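Local coordinates for protein major pollen allergen Jun a 1 (PDB 1PXZ) that has low pectate lyase activity, cleaving galacturonan chains by elimination with calcium as cofactor, and is the major allergen of mountain cedar pollen, at residues A[81-86]-A[127-132]; A[99-104]-A[121-126]; A[108-113]-A[153-158]; A[147-152]-A[171-176]; A[189-194]-A[222-227]. One frame throughout, in Å; residues are numbered along the deposited sequence.

Interaction 1 of 5, residues A[81-86]-A[127-132]; sequences KMPLYV and NTSVLG
Near one end of the parallel beta-helix, the approach to strand 84-85 meets the loop that runs from strand 122-124 toward strand 132-137. K81, M82 and P83 also close the 71-83 region, which binds IgE. The contact is small, and two side chains carry most of it. M82 sets off with CG beside its own backbone N (chi1 -68°) and bends again at chi2 and chi3, so the thioether hooks round and its methyl ends on the backbone of the loop rather than on a side chain. M82 CE lies 3.2 Å from V130 O and 3.6 Å from G132 CA, while M82 SD is 3.5 Å from V130 O. G132 has no side chain, which lets the methyl settle directly against its CA. The second touch comes from P83, whose ring rests with CG 3.6 Å from S129 OG and CD 3.8 Å from S129 CB. S129 OG stands in the crowded position between its backbone N and carbonyl carbon (chi1 68°); its hydrogen bond is with Q148 N, so toward P83 it offers only van der Waals contact. No direct hydrogen bond joins the segments. A water does so instead, donating to K81 O over 3.1 Å and accepting from V130 N over 3.0 Å. R59 takes the carbonyls of M82 and P83, and D48 the amide of K81. Held by a bridging water, a bent methionine and a proline ring, the contact relies on shape more than on directed bonds, and the firmer polar ties of both segments go to their other neighbours.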
# COMPACT_ATOMS: atom_id res chain seq x y z
N LYS A 81 1.54 0.32 21.71
CA LYS A 81 2.20 -0.61 22.61
C LYS A 81 2.16 -2.04 22.08
O LYS A 81 2.95 -2.87 22.52
CB LYS A 81 1.55 -0.62 23.99
CG LYS A 81 1.68 0.67 24.80
CD LYS A 81 1.23 0.40 26.22
CE LYS A 81 1.48 1.58 27.15
NZ LYS A 81 0.91 2.85 26.63
N MET A 82 1.21 -2.30 21.18
CA MET A 82 1.07 -3.60 20.54
C MET A 82 0.60 -3.39 19.09
O MET A 82 0.16 -2.28 18.78
CB MET A 82 0.07 -4.47 21.29
CG MET A 82 0.57 -4.91 22.67
SD MET A 82 1.94 -6.08 22.60
CE MET A 82 1.09 -7.56 22.03
N PRO A 83 0.67 -4.39 18.24
CA PRO A 83 0.12 -4.23 16.88
C PRO A 83 -1.31 -3.71 16.92
O PRO A 83 -2.12 -4.13 17.75
CB PRO A 83 0.15 -5.66 16.35
CG PRO A 83 1.32 -6.28 17.05
CD PRO A 83 1.24 -5.73 18.46
N LEU A 84 -1.66 -2.76 16.08
CA LEU A 84 -3.03 -2.26 16.05
C LEU A 84 -3.78 -2.99 14.95
O LEU A 84 -3.47 -2.77 13.78
CB LEU A 84 -3.04 -0.77 15.76
CG LEU A 84 -4.40 -0.15 15.45
CD1 LEU A 84 -5.42 -0.50 16.52
CD2 LEU A 84 -4.26 1.36 15.29
N TYR A 85 -4.73 -3.83 15.36
CA TYR A 85 -5.61 -4.47 14.39
C TYR A 85 -6.78 -3.54 14.08
O TYR A 85 -7.47 -3.09 14.99
CB TYR A 85 -6.10 -5.80 14.96
CG TYR A 85 -4.99 -6.82 14.84
CD1 TYR A 85 -4.84 -7.54 13.67
CD2 TYR A 85 -4.11 -7.01 15.90
CE1 TYR A 85 -3.83 -8.47 13.54
CE2 TYR A 85 -3.10 -7.94 15.77
CZ TYR A 85 -2.97 -8.66 14.60
OH TYR A 85 -1.96 -9.59 14.47
N VAL A 86 -6.96 -3.27 12.80
CA VAL A 86 -7.97 -2.34 12.31
C VAL A 86 -9.17 -3.13 11.79
O VAL A 86 -9.03 -3.95 10.87
CB VAL A 86 -7.45 -1.41 11.20
CG1 VAL A 86 -8.59 -0.50 10.72
CG2 VAL A 86 -6.28 -0.53 11.64
N ASN A 127 8.52 -1.09 14.51
CA ASN A 127 9.47 -2.04 15.08
C ASN A 127 8.84 -3.37 15.43
O ASN A 127 7.63 -3.43 15.56
CB ASN A 127 10.03 -1.44 16.38
CG ASN A 127 11.29 -2.17 16.82
OD1 ASN A 127 11.36 -2.69 17.93
ND2 ASN A 127 12.26 -2.18 15.92
N THR A 128 9.67 -4.39 15.57
CA THR A 128 9.23 -5.72 15.97
C THR A 128 8.38 -5.65 17.24
O THR A 128 8.69 -4.96 18.21
CB THR A 128 10.42 -6.66 16.22
OG1 THR A 128 11.10 -6.84 14.97
CG2 THR A 128 9.94 -8.03 16.69
N SER A 129 7.27 -6.39 17.24
CA SER A 129 6.47 -6.30 18.47
C SER A 129 6.82 -7.45 19.39
O SER A 129 7.49 -8.41 19.02
CB SER A 129 4.98 -6.31 18.12
OG SER A 129 4.63 -7.60 17.61
N VAL A 130 6.32 -7.35 20.62
CA VAL A 130 6.46 -8.41 21.61
C VAL A 130 5.20 -9.25 21.72
O VAL A 130 4.10 -8.71 21.67
CB VAL A 130 6.78 -7.79 22.98
CG1 VAL A 130 6.79 -8.86 24.05
CG2 VAL A 130 8.10 -7.05 22.87
N LEU A 131 5.38 -10.55 21.86
CA LEU A 131 4.25 -11.46 22.07
C LEU A 131 3.41 -10.92 23.22
O LEU A 131 3.94 -10.38 24.21
CB LEU A 131 4.80 -12.84 22.34
CG LEU A 131 3.90 -13.92 22.92
CD1 LEU A 131 2.98 -14.50 21.86
CD2 LEU A 131 4.75 -15.01 23.56
N GLY A 132 2.09 -11.01 23.12
CA GLY A 132 1.27 -10.42 24.18
C GLY A 132 -0.21 -10.41 23.80
O GLY A 132 -0.55 -10.70 22.66
O HOH W 1 4.77 -4.87 21.03

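Interaction 2 of 5, residues A[99-104]-A[121-126]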
# COMPACT_ATOMS: atom_id res chain seq x y z
N VAL A 99 -0.16 13.41 11.44
CA VAL A 99 -0.22 12.18 12.21
C VAL A 99 0.93 11.24 11.85
O VAL A 99 1.08 10.92 10.67
CB VAL A 99 -1.55 11.47 11.91
CG1 VAL A 99 -1.66 10.18 12.68
CG2 VAL A 99 -2.65 12.48 12.20
N HIS A 100 1.70 10.87 12.85
CA HIS A 100 2.86 10.01 12.72
C HIS A 100 2.67 8.80 13.61
O HIS A 100 2.56 8.98 14.83
CB HIS A 100 4.16 10.74 13.10
CG HIS A 100 4.59 11.81 12.15
ND1 HIS A 100 3.96 13.02 12.00
CD2 HIS A 100 5.61 11.85 11.26
CE1 HIS A 100 4.57 13.74 11.08
NE2 HIS A 100 5.59 13.05 10.61
N LEU A 101 2.65 7.61 13.01
CA LEU A 101 2.61 6.33 13.68
C LEU A 101 3.95 5.61 13.54
O LEU A 101 4.68 5.88 12.58
CB LEU A 101 1.51 5.41 13.11
CG LEU A 101 0.16 6.09 12.86
CD1 LEU A 101 -0.86 5.14 12.24
CD2 LEU A 101 -0.35 6.65 14.19
N GLY A 102 4.27 4.70 14.44
CA GLY A 102 5.50 3.93 14.45
C GLY A 102 6.37 4.42 15.60
O GLY A 102 6.08 4.08 16.75
N ASN A 103 7.40 5.21 15.29
CA ASN A 103 8.12 5.86 16.40
C ASN A 103 8.68 4.87 17.41
O ASN A 103 8.68 5.15 18.62
CB ASN A 103 7.14 6.82 17.09
CG ASN A 103 6.46 7.82 16.17
OD1 ASN A 103 7.15 8.58 15.49
ND2 ASN A 103 5.12 7.88 16.12
N GLY A 104 9.17 3.72 16.98
CA GLY A 104 9.69 2.64 17.80
C GLY A 104 8.67 1.59 18.22
O GLY A 104 9.04 0.57 18.82
N LEU A 121 -1.52 9.38 6.18
CA LEU A 121 -0.77 9.12 7.40
C LEU A 121 0.74 9.11 7.14
O LEU A 121 1.24 8.70 6.09
CB LEU A 121 -1.12 7.75 8.00
CG LEU A 121 -2.61 7.48 8.22
CD1 LEU A 121 -2.84 6.03 8.63
CD2 LEU A 121 -3.14 8.48 9.25
N HIS A 122 1.47 9.56 8.16
CA HIS A 122 2.92 9.30 8.14
C HIS A 122 3.20 8.03 8.93
O HIS A 122 2.76 7.96 10.10
CB HIS A 122 3.69 10.42 8.79
CG HIS A 122 3.49 11.80 8.26
ND1 HIS A 122 4.41 12.36 7.39
CD2 HIS A 122 2.52 12.73 8.46
CE1 HIS A 122 4.01 13.58 7.07
NE2 HIS A 122 2.88 13.83 7.71
N ILE A 123 3.88 7.03 8.41
CA ILE A 123 4.22 5.87 9.24
C ILE A 123 5.71 5.63 9.08
O ILE A 123 6.17 5.46 7.95
CB ILE A 123 3.43 4.61 8.91
CG1 ILE A 123 1.93 4.87 8.79
CG2 ILE A 123 3.72 3.51 9.91
CD1 ILE A 123 1.08 3.70 8.35
N HIS A 124 6.45 5.64 10.19
CA HIS A 124 7.89 5.38 10.10
C HIS A 124 8.41 4.89 11.45
O HIS A 124 7.74 5.13 12.45
CB HIS A 124 8.62 6.64 9.67
CG HIS A 124 8.28 7.80 10.54
ND1 HIS A 124 8.82 7.91 11.81
CD2 HIS A 124 7.49 8.88 10.37
CE1 HIS A 124 8.38 9.01 12.38
NE2 HIS A 124 7.57 9.62 11.53
N GLY A 125 9.56 4.23 11.42
CA GLY A 125 10.16 3.67 12.61
C GLY A 125 9.38 2.51 13.19
O GLY A 125 9.49 2.26 14.39
N CYS A 126 8.58 1.78 12.40
CA CYS A 126 7.86 0.66 12.97
C CYS A 126 8.83 -0.43 13.42
O CYS A 126 9.86 -0.68 12.79
CB CYS A 126 6.86 0.05 11.98
SG CYS A 126 5.69 1.30 11.36
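Backbone hydrogen bonds come first: strands 99-102 and 122-124 run parallel, 26° apart, in a regular ladder. H122 N gives to V99 O (2.9 Å), L101 N to H122 O, H124 N to L101 O (3.0 Å) and N103 N to H124 O; the first three bonds lie nearly along the C=O axes. Beyond the strands G104 N still reaches G125 O, though from above the carbonyl plane. G102 CA passes 3.2 Å from H124 O, a closeness its lack of a side chain permits. The aromatic contacts follow. The rings of H100 and H122 lie side by side in an offset stack, centroids 3.9 Å apart and planes only 6° apart, with H122 CB also making a CH-pi contact over the H100 face. H124, its ring set in the crowded rotamer (chi1 53°), does not join the stack; it meets H100 rim to rim, H124 NE2 3.0 Å from H100 CD2. Apolar contacts form on the other side of the ladder, where L101 CD1 lies 4.2 Å from L121 CD1 and L101 CB packs on I123 CG2. N103 ND2 folds back to H100 O (3.1 Å) and also bonds I78 O, while C126 is tied to C107 by a disulfide. Like residues stacked coil upon coil, histidines along one face and aliphatics filling the interior with L108, are a hallmark of the parallel beta-helix of pectate lyases.

Interaction 3 of 5, residues A[108-113]-A[153-158]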
# COMPACT_ATOMS: atom_id res chain seq x y z
N LEU A 108 0.37 -0.92 11.82
CA LEU A 108 -1.01 -1.24 11.45
C LEU A 108 -1.16 -2.62 10.81
O LEU A 108 -0.37 -3.01 9.94
CB LEU A 108 -1.58 -0.22 10.45
CG LEU A 108 -1.54 1.24 10.91
CD1 LEU A 108 -2.08 2.15 9.82
CD2 LEU A 108 -2.28 1.40 12.23
N PHE A 109 -2.20 -3.30 11.27
CA PHE A 109 -2.46 -4.68 10.90
C PHE A 109 -3.93 -4.84 10.52
O PHE A 109 -4.82 -4.30 11.15
CB PHE A 109 -2.13 -5.65 12.05
CG PHE A 109 -0.64 -5.76 12.34
CD1 PHE A 109 0.05 -4.75 12.99
CD2 PHE A 109 0.07 -6.89 11.95
CE1 PHE A 109 1.41 -4.80 13.26
CE2 PHE A 109 1.43 -6.97 12.21
CZ PHE A 109 2.08 -5.95 12.85
N MET A 110 -4.16 -5.61 9.46
CA MET A 110 -5.53 -5.96 9.08
C MET A 110 -5.58 -7.46 8.82
O MET A 110 -4.74 -7.98 8.06
CB MET A 110 -5.96 -5.17 7.84
CG MET A 110 -6.23 -3.69 8.13
SD MET A 110 -5.89 -2.72 6.65
CE MET A 110 -4.09 -2.71 6.71
N ARG A 111 -6.53 -8.15 9.45
CA ARG A 111 -6.56 -9.61 9.25
C ARG A 111 -8.00 -10.08 9.11
O ARG A 111 -8.84 -9.85 9.98
CB ARG A 111 -5.86 -10.34 10.39
CG ARG A 111 -5.88 -11.85 10.24
CD ARG A 111 -6.07 -12.51 11.60
NE ARG A 111 -5.00 -12.17 12.53
CZ ARG A 111 -5.08 -12.17 13.85
NH1 ARG A 111 -6.21 -12.52 14.45
NH2 ARG A 111 -4.02 -11.83 14.58
N LYS A 112 -8.31 -10.72 7.99
CA LYS A 112 -9.68 -11.19 7.79
C LYS A 112 -10.73 -10.10 7.94
O LYS A 112 -11.74 -10.28 8.64
CB LYS A 112 -9.99 -12.33 8.77
CG LYS A 112 -9.12 -13.56 8.55
CD LYS A 112 -9.60 -14.71 9.44
CE LYS A 112 -9.15 -16.05 8.89
NZ LYS A 112 -8.24 -15.91 7.72
N VAL A 113 -10.51 -8.98 7.27
CA VAL A 113 -11.44 -7.86 7.26
C VAL A 113 -11.54 -7.32 5.84
O VAL A 113 -10.68 -7.63 5.01
CB VAL A 113 -11.01 -6.73 8.22
CG1 VAL A 113 -11.05 -7.20 9.67
CG2 VAL A 113 -9.62 -6.23 7.87
N ILE A 153 2.45 -1.48 7.31
CA ILE A 153 1.07 -1.88 7.06
C ILE A 153 1.05 -3.35 6.71
O ILE A 153 1.77 -3.74 5.77
CB ILE A 153 0.48 -1.05 5.91
CG1 ILE A 153 0.36 0.45 6.20
CG2 ILE A 153 -0.87 -1.63 5.50
CD1 ILE A 153 -0.04 1.31 5.02
N THR A 154 0.28 -4.15 7.43
CA THR A 154 0.27 -5.59 7.12
C THR A 154 -1.14 -6.05 6.82
O THR A 154 -2.01 -5.72 7.63
CB THR A 154 0.83 -6.42 8.30
OG1 THR A 154 2.20 -6.07 8.51
CG2 THR A 154 0.79 -7.90 7.97
N MET A 155 -1.36 -6.77 5.73
CA MET A 155 -2.70 -7.26 5.40
C MET A 155 -2.66 -8.78 5.23
O MET A 155 -1.86 -9.28 4.44
CB MET A 155 -3.26 -6.61 4.14
CG MET A 155 -3.61 -5.13 4.32
SD MET A 155 -3.90 -4.33 2.71
CE MET A 155 -2.17 -4.00 2.34
N ARG A 156 -3.51 -9.48 5.99
CA ARG A 156 -3.61 -10.93 5.91
C ARG A 156 -5.06 -11.29 5.64
O ARG A 156 -5.93 -10.95 6.45
CB ARG A 156 -3.12 -11.58 7.20
CG ARG A 156 -3.10 -13.09 7.20
CD ARG A 156 -2.60 -13.62 8.54
NE ARG A 156 -3.45 -14.52 9.27
CZ ARG A 156 -4.71 -14.88 9.19
NH1 ARG A 156 -5.56 -14.41 8.29
NH2 ARG A 156 -5.19 -15.77 10.07
N ASN A 157 -5.33 -11.94 4.52
CA ASN A 157 -6.72 -12.29 4.23
C ASN A 157 -7.63 -11.07 4.23
O ASN A 157 -8.69 -11.10 4.85
CB ASN A 157 -7.22 -13.28 5.28
CG ASN A 157 -8.08 -14.35 4.63
OD1 ASN A 157 -8.04 -15.50 5.05
ND2 ASN A 157 -8.82 -13.95 3.60
N VAL A 158 -7.20 -10.00 3.55
CA VAL A 158 -7.97 -8.77 3.43
C VAL A 158 -8.55 -8.56 2.05
O VAL A 158 -7.88 -8.83 1.03
CB VAL A 158 -7.05 -7.56 3.76
CG1 VAL A 158 -7.78 -6.26 3.47
CG2 VAL A 158 -6.60 -7.66 5.21
O HOH W 2 2.08 -4.02 9.94
O HOH W 3 -11.23 -10.88 3.84
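R111 and R156 rise side by side from one face of the paired strands, both with CG anti to the backbone N. Their guanidinium planes are turned 39° apart; instead of stacking on its twin, the R156 group lies flat over the aliphatic stem of R111, with R111 CG 3.2 Å from R156 NH1. Next to them K112 stretches out and bends only at its end, so that K112 NZ reaches N157 OD1 at 2.7 Å, coming from above the amide carbonyl plane. K112 NZ also sits 3.1 Å from R156 NH1, a crowding of like charges that the N157 oxygen probably eases. Farther along the same face T154 stands alongside the F109 ring, T154 CB 3.8 Å from F109 CD2, and a water over the centre of that ring donates to L108 O and accepts, at 2.5 Å, from T154 OG1. The strands, 108-111 and 153-156, are neighbouring rungs of one parallel sheet of the beta-helix, in register, 8° apart and joined by four backbone hydrogen bonds, from T154 N to L108 O through to K112 N to R156 O. On the inner face M110 and M155 point the same way, both bent at chi3. M110 CE is pressed tightly against M155 CG at 3.4 Å and touches I153 CG2 at 3.6 Å. V158 CG2 tucks under M110 CB, and L118 packs on M110 and I153.

Interaction 4 of 5, residues A[147-152]-A[171-176]; sequences AQDGDA and CSDGLI
D173 OD2 is gripped by two donors: G150 N at 2.8 Å, which meets its anti lone pair, and S172 OG at 3.0 Å, which comes from above the carboxylate plane, 54° out of it. D173 CG stands beside its own backbone N (chi1 -65°), and this swings the carboxylate toward G150. The favour is returned by the backbone, since D173 N gives a fairly straight bond to G150 O over 3.1 Å. G150 thus holds both amide and side chain of D173 while it forms the centre of an inverse gamma turn. Its lack of a side chain is essential to the fit, because S172 OG comes within 3.2 Å of G150 CA. One step along, G174 N donates to the anti lone pair of D151 OD1 at only 2.6 Å, and A152 N answers to G174 O over 3.0 Å, so side-chain and main-chain bonds alternate down the join. The carboxylates of D151 and D173 are turned nearly at right angles. Those of D149 and D173, by contrast, are stacked almost parallel, planes 16° apart, with D149 OD2 4.0 Å from D173 OD1. A152 CB closes the inner end against C171 SG and L175 CD2. D149, D173 and D177 probably bind Ca2+, as in related lyases, and this corner sets two of the three proposed ligands side by side. Two donors on OD2 should lower the cost of holding D173 ionised, while the like charges of D149 and D173 would repel one another without a cation, consistent with a site shaped to receive calcium.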
# COMPACT_ATOMS: atom_id res chain seq x y z
N ALA A 147 4.73 -12.44 18.20
CA ALA A 147 5.64 -11.37 17.81
C ALA A 147 5.55 -11.06 16.33
O ALA A 147 5.64 -11.97 15.51
CB ALA A 147 7.07 -11.77 18.17
N GLN A 148 5.39 -9.79 15.92
CA GLN A 148 5.23 -9.53 14.49
C GLN A 148 6.37 -8.69 13.91
O GLN A 148 6.96 -7.87 14.59
CB GLN A 148 3.94 -8.77 14.19
CG GLN A 148 2.68 -9.30 14.81
CD GLN A 148 2.28 -10.63 14.20
OE1 GLN A 148 2.11 -11.61 14.92
NE2 GLN A 148 2.14 -10.62 12.88
N ASP A 149 6.64 -8.86 12.61
CA ASP A 149 7.62 -8.01 11.94
C ASP A 149 7.24 -6.53 12.06
O ASP A 149 6.07 -6.19 12.16
CB ASP A 149 7.71 -8.37 10.45
CG ASP A 149 8.60 -9.56 10.17
OD1 ASP A 149 9.03 -10.25 11.12
OD2 ASP A 149 8.89 -9.80 8.97
N GLY A 150 8.24 -5.67 12.03
CA GLY A 150 8.09 -4.23 12.02
C GLY A 150 7.72 -3.67 10.65
O GLY A 150 8.46 -2.88 10.07
N ASP A 151 6.57 -4.10 10.15
CA ASP A 151 6.02 -3.61 8.90
C ASP A 151 5.13 -2.41 9.15
O ASP A 151 4.42 -2.39 10.17
CB ASP A 151 5.19 -4.68 8.18
CG ASP A 151 5.97 -5.92 7.81
OD1 ASP A 151 7.18 -5.81 7.53
OD2 ASP A 151 5.39 -7.02 7.82
N ALA A 152 5.11 -1.44 8.25
CA ALA A 152 4.22 -0.31 8.48
C ALA A 152 2.75 -0.70 8.34
O ALA A 152 1.90 -0.31 9.12
CB ALA A 152 4.53 0.82 7.51
N CYS A 171 11.23 1.66 8.21
CA CYS A 171 10.74 0.66 9.16
C CYS A 171 11.71 -0.49 9.29
O CYS A 171 12.63 -0.61 8.48
CB CYS A 171 9.35 0.16 8.71
SG CYS A 171 8.18 1.53 9.00
N SER A 172 11.52 -1.36 10.29
CA SER A 172 12.54 -2.40 10.46
C SER A 172 12.41 -3.47 9.39
O SER A 172 13.44 -4.01 8.97
CB SER A 172 12.49 -3.00 11.86
OG SER A 172 11.23 -3.62 12.09
N ASP A 173 11.20 -3.79 8.94
CA ASP A 173 11.09 -4.87 7.94
C ASP A 173 10.47 -4.34 6.66
O ASP A 173 11.22 -3.77 5.86
CB ASP A 173 10.27 -6.02 8.52
CG ASP A 173 11.04 -6.61 9.70
OD1 ASP A 173 12.00 -7.37 9.43
OD2 ASP A 173 10.71 -6.33 10.86
N GLY A 174 9.17 -4.48 6.44
CA GLY A 174 8.61 -3.93 5.21
C GLY A 174 7.77 -2.69 5.40
O GLY A 174 7.43 -2.28 6.51
N LEU A 175 7.40 -2.03 4.29
CA LEU A 175 6.47 -0.93 4.40
C LEU A 175 5.06 -1.44 4.16
O LEU A 175 4.15 -1.10 4.91
CB LEU A 175 6.84 0.21 3.44
CG LEU A 175 8.18 0.87 3.79
CD1 LEU A 175 8.50 1.96 2.78
CD2 LEU A 175 8.15 1.42 5.21
N ILE A 176 4.83 -2.26 3.14
CA ILE A 176 3.49 -2.83 2.96
C ILE A 176 3.62 -4.33 2.74
O ILE A 176 4.38 -4.74 1.86
CB ILE A 176 2.78 -2.18 1.77
CG1 ILE A 176 2.48 -0.69 1.99
CG2 ILE A 176 1.50 -2.94 1.40
CD1 ILE A 176 1.87 -0.03 0.77

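Interaction 5 of 5, residues A[189-194]-A[222-227]; sequences NNHFFN and FGPNAG
H191 turns CG anti to its backbone N (chi1 -179°), whereas F193 takes the crowded position between N and the carbonyl carbon (chi1 64°); together these torsions bring F193 CD1 over the centre of the H191 ring, 3.5 Å above its plane, and point the imidazole edge at the loop opposite. There H191 NE2 donates to G223 O at 2.8 Å, the acceptor lying in the ring plane but the donor standing above the carbonyl plane. The imidazole is covered by F193 on one face and held at its edge by this bond, which should limit its rotation. F192 and F222 both keep CG beside the backbone N and point the same way into the interior. Their planes are near parallel, yet the rings are slid apart, centroids 5.0 Å, so that they touch mainly through F192 CD1 and F222 CE1 at 3.4 Å. Two backbone bonds complete the join: G223 N to F192 O over 2.7 Å, nearly along the C=O axis, and N194 N to P224 O over 3.1 Å, almost straight. A cis peptide precedes P224 in the loop after F222, and P224 O lies 3.4 Å from F193 CB. F222 belongs to the IgE-binding region 218-229. In the fold, strand 185-195 lies between strands 167-169 and 221-222, F222 stacks onward onto Y245 of the next coil, and F192 is covered by L168, L175, I176 and strand 198-201.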
# COMPACT_ATOMS: atom_id res chain seq x y z
N ASN A 189 -0.75 6.83 -4.76
CA ASN A 189 -0.43 8.17 -4.30
C ASN A 189 0.44 8.15 -3.04
O ASN A 189 0.45 9.18 -2.36
CB ASN A 189 -1.70 8.96 -3.97
CG ASN A 189 -2.55 9.28 -5.19
OD1 ASN A 189 -2.03 9.84 -6.16
ND2 ASN A 189 -3.85 8.97 -5.14
N ASN A 190 1.12 7.06 -2.71
CA ASN A 190 1.97 7.04 -1.53
C ASN A 190 3.39 7.51 -1.82
O ASN A 190 3.81 7.46 -2.97
CB ASN A 190 2.09 5.62 -0.99
CG ASN A 190 0.71 5.03 -0.68
OD1 ASN A 190 0.24 4.13 -1.38
ND2 ASN A 190 0.12 5.55 0.38
N HIS A 191 4.12 7.94 -0.79
CA HIS A 191 5.55 8.25 -0.97
C HIS A 191 6.33 7.23 -0.14
O HIS A 191 6.16 7.24 1.07
CB HIS A 191 5.85 9.68 -0.57
CG HIS A 191 7.28 10.11 -0.74
ND1 HIS A 191 7.81 11.21 -0.10
CD2 HIS A 191 8.28 9.58 -1.50
CE1 HIS A 191 9.08 11.34 -0.44
NE2 HIS A 191 9.40 10.37 -1.29
N PHE A 192 7.10 6.36 -0.77
CA PHE A 192 7.92 5.37 -0.08
C PHE A 192 9.37 5.83 -0.11
O PHE A 192 9.86 6.13 -1.21
CB PHE A 192 7.84 4.00 -0.75
CG PHE A 192 6.46 3.40 -0.90
CD1 PHE A 192 5.70 3.73 -2.02
CD2 PHE A 192 5.95 2.55 0.06
CE1 PHE A 192 4.43 3.20 -2.17
CE2 PHE A 192 4.68 2.00 -0.10
CZ PHE A 192 3.93 2.33 -1.21
N PHE A 193 10.06 5.90 1.03
CA PHE A 193 11.43 6.44 0.96
C PHE A 193 12.27 5.99 2.16
O PHE A 193 11.73 5.54 3.17
CB PHE A 193 11.41 7.96 0.83
CG PHE A 193 10.81 8.70 2.03
CD1 PHE A 193 9.44 8.87 2.14
CD2 PHE A 193 11.62 9.23 3.02
CE1 PHE A 193 8.91 9.56 3.21
CE2 PHE A 193 11.09 9.91 4.12
CZ PHE A 193 9.72 10.06 4.22
N ASN A 194 13.59 6.13 1.98
CA ASN A 194 14.55 5.80 3.05
C ASN A 194 14.26 4.46 3.67
O ASN A 194 14.08 4.35 4.89
CB ASN A 194 14.53 6.90 4.12
CG ASN A 194 15.04 8.23 3.59
OD1 ASN A 194 15.50 8.39 2.45
ND2 ASN A 194 14.94 9.24 4.46
N PHE A 222 8.36 6.28 -5.64
CA PHE A 222 9.23 5.29 -5.03
C PHE A 222 10.62 5.86 -4.85
O PHE A 222 11.41 5.96 -5.82
CB PHE A 222 9.31 4.04 -5.92
CG PHE A 222 8.07 3.16 -5.78
CD1 PHE A 222 7.81 2.47 -4.61
CD2 PHE A 222 7.21 3.03 -6.84
CE1 PHE A 222 6.69 1.66 -4.48
CE2 PHE A 222 6.06 2.24 -6.72
CZ PHE A 222 5.80 1.58 -5.54
N GLY A 223 10.95 6.25 -3.63
CA GLY A 223 12.25 6.87 -3.40
C GLY A 223 12.17 8.33 -3.04
O GLY A 223 11.09 8.95 -2.97
N PRO A 224 13.30 8.99 -2.76
CA PRO A 224 14.65 8.45 -2.85
C PRO A 224 15.05 7.44 -1.78
O PRO A 224 14.36 7.32 -0.77
CB PRO A 224 15.56 9.68 -2.60
CG PRO A 224 14.69 10.87 -2.69
CD PRO A 224 13.30 10.41 -2.32
N ASN A 225 16.16 6.76 -2.05
CA ASN A 225 16.71 5.80 -1.11
C ASN A 225 15.73 4.70 -0.74
O ASN A 225 15.70 4.22 0.40
CB ASN A 225 17.13 6.52 0.19
CG ASN A 225 18.10 7.65 -0.10
OD1 ASN A 225 17.95 8.78 0.40
ND2 ASN A 225 19.10 7.32 -0.91
N ALA A 226 14.95 4.27 -1.74
CA ALA A 226 14.19 3.03 -1.58
C ALA A 226 15.00 1.89 -2.18
O ALA A 226 15.55 2.05 -3.28
CB ALA A 226 12.82 3.23 -2.20
N GLY A 227 15.13 0.77 -1.48
CA GLY A 227 16.08 -0.27 -1.85
C GLY A 227 15.58 -1.19 -2.93
O GLY A 227 16.22 -1.32 -3.98

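All five contacts lie in one beta-helix; interactions 2 to 5 join neighbouring coils, while interaction 1 reaches past one. Interaction 3 shares its sheet with interactions 1 and 4: L84 O and V86 N probably hydrogen-bond to F109 N and F109 O, and I153 N to L175 O. Interaction 4 carries two of the aspartates inferred by similarity to bind calcium; T154 of interaction 3 approaches the third, D177, to about 4 Å between side chains, and the predicted active-site R229 is about 6 Å from G174. S129 of interaction 1 reaches interaction 4 through Q148 N, and C126 of interaction 2 through S172 N. L175 and I176 pack on F192 of interaction 5.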